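Local coordinates for high affinity transport system protein p37 (Mycoplasma hyorhinis, PDB 3EKI) that binds thiamine diphosphate outside the cell membrane and serves, as a lipoprotein, in a high-affinity transport system, at residues 218-223 and 291-296; 247-252 and 300-305. All blocks are in the same frame, centred on the assembly; numbering follows the deposited sequence.

Contact 1 (218-223 and 291-296)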
loop_
_atom_site.group_PDB
_atom_site.type_symbol
_atom_site.label_atom_id
_atom_site.label_comp_id
_atom_site.label_asym_id
_atom_site.label_seq_id
_atom_site.Cartn_x
_atom_site.Cartn_y
_atom_site.Cartn_z
ATOM N N MET A 218 0.299 -5.872 -8.806
ATOM C CA MET A 218 0.356 -7.148 -9.534
ATOM C C MET A 218 -0.764 -7.184 -10.549
ATOM O O MET A 218 -1.767 -6.491 -10.416
ATOM C CB MET A 218 0.245 -8.323 -8.588
ATOM C CG MET A 218 -1.071 -8.469 -7.873
ATOM S SD MET A 218 -1.101 -9.882 -6.764
ATOM C CE MET A 218 -1.102 -11.233 -7.924
ATOM N N ILE A 219 -0.582 -8.002 -11.575
ATOM C CA ILE A 219 -1.599 -8.219 -12.582
ATOM C C ILE A 219 -2.087 -9.675 -12.485
ATOM O O ILE A 219 -1.234 -10.545 -12.578
ATOM C CB ILE A 219 -1.076 -7.944 -14.004
ATOM C CG1 ILE A 219 -0.569 -6.503 -14.156
ATOM C CG2 ILE A 219 -2.118 -8.272 -15.060
ATOM C CD1 ILE A 219 0.066 -6.130 -15.461
ATOM N N TRP A 220 -3.375 -9.814 -12.325
ATOM C CA TRP A 220 -4.091 -11.075 -12.311
ATOM C C TRP A 220 -4.720 -11.345 -13.671
ATOM O O TRP A 220 -5.124 -10.426 -14.365
ATOM C CB TRP A 220 -5.228 -11.049 -11.314
ATOM C CG TRP A 220 -4.915 -10.878 -9.881
ATOM C CD1 TRP A 220 -4.836 -9.690 -9.191
ATOM C CD2 TRP A 220 -4.626 -11.904 -8.921
ATOM N NE1 TRP A 220 -4.527 -9.923 -7.875
ATOM C CE2 TRP A 220 -4.392 -11.275 -7.682
ATOM C CE3 TRP A 220 -4.553 -13.303 -8.996
ATOM C CZ2 TRP A 220 -4.086 -11.972 -6.520
ATOM C CZ3 TRP A 220 -4.244 -13.977 -7.826
ATOM C CH2 TRP A 220 -4.013 -13.328 -6.609
ATOM N N ILE A 221 -4.847 -12.642 -13.981
ATOM C CA ILE A 221 -5.633 -13.134 -15.096
ATOM C C ILE A 221 -6.576 -14.225 -14.607
ATOM O O ILE A 221 -6.291 -14.890 -13.616
ATOM C CB ILE A 221 -4.741 -13.604 -16.249
ATOM C CG1 ILE A 221 -3.818 -14.757 -15.903
ATOM C CG2 ILE A 221 -3.943 -12.386 -16.775
ATOM C CD1 ILE A 221 -3.087 -15.341 -17.107
ATOM N N LYS A 222 -7.706 -14.319 -15.324
ATOM C CA LYS A 222 -8.742 -15.277 -14.922
ATOM C C LYS A 222 -9.383 -15.881 -16.157
ATOM O O LYS A 222 -9.618 -15.139 -17.100
ATOM C CB LYS A 222 -9.809 -14.609 -14.077
ATOM C CG LYS A 222 -11.007 -15.464 -13.752
ATOM C CD LYS A 222 -12.358 -14.916 -14.012
ATOM C CE LYS A 222 -12.580 -13.913 -15.107
ATOM N NZ LYS A 222 -13.976 -13.498 -15.250
ATOM N N GLY A 223 -9.669 -17.176 -16.124
ATOM C CA GLY A 223 -10.496 -17.750 -17.175
ATOM C C GLY A 223 -10.546 -19.261 -17.047
ATOM O O GLY A 223 -9.912 -19.795 -16.142
ATOM N N LYS A 291 -12.998 -1.664 -10.579
ATOM C CA LYS A 291 -13.446 -2.631 -9.596
ATOM C C LYS A 291 -12.239 -3.287 -8.928
ATOM O O LYS A 291 -11.182 -3.389 -9.548
ATOM C CB LYS A 291 -14.288 -3.757 -10.196
ATOM C CG LYS A 291 -15.527 -3.396 -10.967
ATOM C CD LYS A 291 -16.791 -3.449 -10.145
ATOM C CE LYS A 291 -17.165 -4.871 -9.759
ATOM N NZ LYS A 291 -18.314 -4.850 -8.796
ATOM N N SER A 292 -12.409 -3.759 -7.699
ATOM C CA SER A 292 -11.366 -4.491 -7.000
ATOM C C SER A 292 -11.095 -5.832 -7.665
ATOM O O SER A 292 -12.031 -6.485 -8.109
ATOM C CB SER A 292 -11.785 -4.705 -5.540
ATOM O OG SER A 292 -10.838 -5.488 -4.834
ATOM N N ALA A 293 -9.843 -6.243 -7.707
ATOM C CA ALA A 293 -9.450 -7.517 -8.282
ATOM C C ALA A 293 -10.141 -8.673 -7.586
ATOM O O ALA A 293 -10.393 -9.728 -8.186
ATOM C CB ALA A 293 -7.945 -7.650 -8.248
ATOM N N ASP A 294 -10.531 -8.526 -6.316
ATOM C CA ASP A 294 -11.149 -9.721 -5.716
ATOM C C ASP A 294 -12.564 -9.958 -6.238
ATOM O O ASP A 294 -13.142 -10.990 -5.862
ATOM C CB ASP A 294 -11.100 -9.705 -4.202
ATOM C CG ASP A 294 -11.770 -8.550 -3.515
ATOM O OD1 ASP A 294 -12.585 -7.840 -4.133
ATOM O OD2 ASP A 294 -11.471 -8.326 -2.315
ATOM N N THR A 295 -13.114 -9.125 -7.104
ATOM C CA THR A 295 -14.370 -9.360 -7.774
ATOM C C THR A 295 -14.210 -9.858 -9.209
ATOM O O THR A 295 -15.225 -10.062 -9.871
ATOM C CB THR A 295 -15.285 -8.121 -7.839
ATOM O OG1 THR A 295 -14.684 -7.115 -8.671
ATOM C CG2 THR A 295 -15.433 -7.562 -6.441
ATOM N N LEU A 296 -12.986 -10.047 -9.653
ATOM C CA LEU A 296 -12.788 -10.470 -11.052
ATOM C C LEU A 296 -13.588 -11.712 -11.432
ATOM O O LEU A 296 -14.061 -11.784 -12.569
ATOM C CB LEU A 296 -11.305 -10.732 -11.291
ATOM C CG LEU A 296 -10.898 -11.098 -12.728
ATOM C CD1 LEU A 296 -11.320 -10.008 -13.690
ATOM C CD2 LEU A 296 -9.403 -11.333 -12.762
#
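Lys-222 on strand 217-223 and Leu-296 in the 3-10 segment 293-296 meet by both apolar and polar contacts. The apolar part comes first along the lysine chain. Lys-222 CB lies 3.6 Å from Leu-296 CD2, and the two side chains cross obliquely. CG of Leu-296 is anti to its backbone N (chi1 -176°), on the side that faces the strand. Farther out, Lys-222 CE comes 4.1 Å from Leu-296 CG.

A second apolar contact joins Trp-220 and Ala-293. The methyl CB of Ala-293 sits 3.8 Å from Trp-220 CD1, on the pyrrole side of the indole, and meets the ring obliquely. Met-218 CE lies over one face of this ring, offset toward its rim. The indole NE1 is hydrogen-bonded to Ser-307 OG, which helps fix the rotation of the ring.

The polar link is one hydrogen bond. Lys-222 NZ gives it to Leu-296 O at 3.2 Å, with the donor tilted 32° from the carbonyl plane. The lysine chain bends at chi2 and chi3 on its way to this carbonyl. NZ also bonds to the carbonyls of Leu-299 and Phe-302. Three carbonyl oxygens thus grip the buried amino group, and their partial charges would favour its protonated form.

Within 291-296, Ser-292 O accepts from Thr-295 N and from Thr-295 OG1, the latter at 2.8 Å. This closes the turn that presents Ala-293 and Leu-296.

All the touching residues are buried. Strand 304-308 lies beside 217-223 in the sheet, and Ala-293 also rests on its Ala-305 and Ser-307. The arrangement is a loop after strand 288-290 packed over one face of the mixed sheet in one lobe of a periplasmic-binding-protein-type fold.

Contact 2 (247-252 and 300-305)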
loop_
_atom_site.group_PDB
_atom_site.type_symbol
_atom_site.label_atom_id
_atom_site.label_comp_id
_atom_site.label_asym_id
_atom_site.label_seq_id
_atom_site.Cartn_x
_atom_site.Cartn_y
_atom_site.Cartn_z
ATOM N N GLY A 247 -10.440 -7.542 -21.240
ATOM C CA GLY A 247 -11.124 -6.728 -20.247
ATOM C C GLY A 247 -10.272 -6.528 -19.011
ATOM O O GLY A 247 -9.924 -7.497 -18.336
ATOM N N ILE A 248 -9.956 -5.272 -18.695
ATOM C CA ILE A 248 -9.095 -4.970 -17.564
ATOM C C ILE A 248 -9.824 -4.236 -16.443
ATOM O O ILE A 248 -10.400 -3.163 -16.646
ATOM C CB ILE A 248 -7.925 -4.106 -18.050
ATOM C CG1 ILE A 248 -7.035 -4.785 -19.084
ATOM C CG2 ILE A 248 -7.102 -3.622 -16.859
ATOM C CD1 ILE A 248 -6.025 -3.876 -19.749
ATOM N N LEU A 249 -9.772 -4.821 -15.265
ATOM C CA LEU A 249 -10.225 -4.173 -14.034
ATOM C C LEU A 249 -9.071 -3.419 -13.391
ATOM O O LEU A 249 -7.951 -3.926 -13.353
ATOM C CB LEU A 249 -10.707 -5.180 -13.020
ATOM C CG LEU A 249 -11.860 -6.101 -13.358
ATOM C CD1 LEU A 249 -12.237 -6.897 -12.110
ATOM C CD2 LEU A 249 -13.065 -5.327 -13.886
ATOM N N HIS A 250 -9.356 -2.226 -12.877
ATOM C CA HIS A 250 -8.339 -1.361 -12.334
ATOM C C HIS A 250 -8.906 -0.519 -11.198
ATOM O O HIS A 250 -10.123 -0.490 -11.024
ATOM C CB HIS A 250 -7.843 -0.466 -13.495
ATOM C CG HIS A 250 -8.965 0.311 -14.110
ATOM N ND1 HIS A 250 -9.341 1.528 -13.567
ATOM C CD2 HIS A 250 -9.832 0.114 -15.128
ATOM C CE1 HIS A 250 -10.362 2.037 -14.240
ATOM N NE2 HIS A 250 -10.692 1.189 -15.214
ATOM N N GLY A 251 -8.039 0.181 -10.473
ATOM C CA GLY A 251 -8.486 1.162 -9.477
ATOM C C GLY A 251 -8.557 2.551 -10.086
ATOM O O GLY A 251 -8.566 2.794 -11.305
ATOM N N LYS A 252 -8.623 3.557 -9.201
ATOM C CA LYS A 252 -8.668 4.930 -9.695
ATOM C C LYS A 252 -7.366 5.306 -10.369
ATOM O O LYS A 252 -6.285 4.795 -10.058
ATOM C CB LYS A 252 -8.915 5.884 -8.518
ATOM C CG LYS A 252 -10.259 5.698 -7.839
ATOM C CD LYS A 252 -10.620 6.931 -7.008
ATOM C CE LYS A 252 -11.917 6.714 -6.239
ATOM N NZ LYS A 252 -11.755 6.977 -4.783
ATOM N N ASP A 300 -18.084 -11.799 -16.223
ATOM C CA ASP A 300 -17.718 -12.693 -17.325
ATOM C C ASP A 300 -16.994 -11.992 -18.455
ATOM O O ASP A 300 -16.325 -12.668 -19.254
ATOM C CB ASP A 300 -18.994 -13.407 -17.785
ATOM C CG ASP A 300 -19.467 -14.354 -16.692
ATOM O OD1 ASP A 300 -18.703 -14.660 -15.747
ATOM O OD2 ASP A 300 -20.628 -14.807 -16.768
ATOM N N ASP A 301 -17.094 -10.663 -18.548
ATOM C CA ASP A 301 -16.487 -9.945 -19.665
ATOM C C ASP A 301 -15.139 -9.305 -19.326
ATOM O O ASP A 301 -14.571 -8.550 -20.117
ATOM C CB ASP A 301 -17.444 -8.853 -20.132
ATOM C CG ASP A 301 -18.774 -9.299 -20.689
ATOM O OD1 ASP A 301 -18.902 -10.435 -21.174
ATOM O OD2 ASP A 301 -19.715 -8.475 -20.656
ATOM N N PHE A 302 -14.606 -9.604 -18.150
ATOM C CA PHE A 302 -13.331 -9.137 -17.662
ATOM C C PHE A 302 -12.450 -10.317 -17.230
ATOM O O PHE A 302 -12.928 -11.207 -16.511
ATOM C CB PHE A 302 -13.519 -8.127 -16.508
ATOM C CG PHE A 302 -14.133 -6.862 -17.134
ATOM C CD1 PHE A 302 -13.316 -5.862 -17.597
ATOM C CD2 PHE A 302 -15.501 -6.766 -17.259
ATOM C CE1 PHE A 302 -13.870 -4.760 -18.212
ATOM C CE2 PHE A 302 -16.079 -5.676 -17.879
ATOM C CZ PHE A 302 -15.229 -4.711 -18.376
ATOM N N HIS A 303 -11.186 -10.289 -17.652
ATOM C CA HIS A 303 -10.255 -11.375 -17.352
ATOM C C HIS A 303 -8.888 -10.947 -16.855
ATOM O O HIS A 303 -8.039 -11.800 -16.598
ATOM C CB HIS A 303 -10.037 -12.251 -18.607
ATOM C CG HIS A 303 -11.334 -12.800 -19.129
ATOM N ND1 HIS A 303 -12.149 -12.095 -19.973
ATOM C CD2 HIS A 303 -11.956 -13.987 -18.915
ATOM C CE1 HIS A 303 -13.230 -12.822 -20.273
ATOM N NE2 HIS A 303 -13.134 -13.977 -19.637
ATOM N N ILE A 304 -8.664 -9.635 -16.696
ATOM C CA ILE A 304 -7.412 -9.104 -16.181
ATOM C C ILE A 304 -7.727 -8.154 -15.034
ATOM O O ILE A 304 -8.744 -7.463 -15.151
ATOM C CB ILE A 304 -6.644 -8.421 -17.317
ATOM C CG1 ILE A 304 -6.331 -9.400 -18.469
ATOM C CG2 ILE A 304 -5.388 -7.732 -16.825
ATOM C CD1 ILE A 304 -6.183 -8.682 -19.792
ATOM N N ALA A 305 -6.931 -8.145 -13.978
ATOM C CA ALA A 305 -7.180 -7.190 -12.905
ATOM C C ALA A 305 -5.891 -6.727 -12.244
ATOM O O ALA A 305 -4.908 -7.465 -12.142
ATOM C CB ALA A 305 -8.100 -7.752 -11.836
#
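A parallel beta pairing joins strands 248-250 and 304-308, inside the mixed sheet of a periplasmic-binding-protein-type fold. Ile-248 pairs with Ile-304, and Leu-249 with Ala-305. Leu-249 N donates to Ile-304 O at 2.8 Å. Gly-247 O takes two donors. Ile-304 N lies nearly along the C=O axis at 3.0 Å, while His-303 N approaches at 3.1 Å from a more bent direction.

Gly-247 follows helix 240-245. Its positive phi (97°) is one that suits glycine, since a CB would press on the carbonyl O of Phe-246. Asp-301 O and the Phe-302 ring crowd the same space. Phe-302 CD1 comes 3.4 Å from Gly-247 C. The edge of the ring meets Ile-248 N.

On one face of the sheet, Leu-249 CD2 reaches Phe-302 CG at 3.7 Å, and the two side chains cross at about a right angle. Leu-249 CB also touches Ala-305 CB at 3.8 Å. On the other face, Ile-248 CG1 meets Ile-304 CD1 more loosely, at 4.1 Å.

Leu-296 packs against Leu-249 and Ala-305 on the first of these faces. On the face of Ile-248 and Ile-304, helix 240-245 packs with Trp-240 on Ile-248 and Phe-243 on Ile-304. Strand 248-250 is bordered on its second edge by the parallel strand 288-290.

Both contacts are buried, and their centres lie about 6 Å apart. Contact 2 joins neighbouring strands edge to edge, so backbone hydrogen bonds carry it. Contact 1 sets a loop against the sheet, so side chains do the work and the polar link comes from a lysine. Strands 217-223 and 304-308 are neighbours, with Trp-220 N 2.8 Å from Ala-305 O and Lys-222 N 2.8 Å from His-303 O, both probable hydrogen bonds. Leu-296 CD1 approaches Phe-302 O at 3.5 Å. The segments alternate along the chain. Contact 2 reaches the surface at Asp-301, whereas every touching residue of contact 1 is buried.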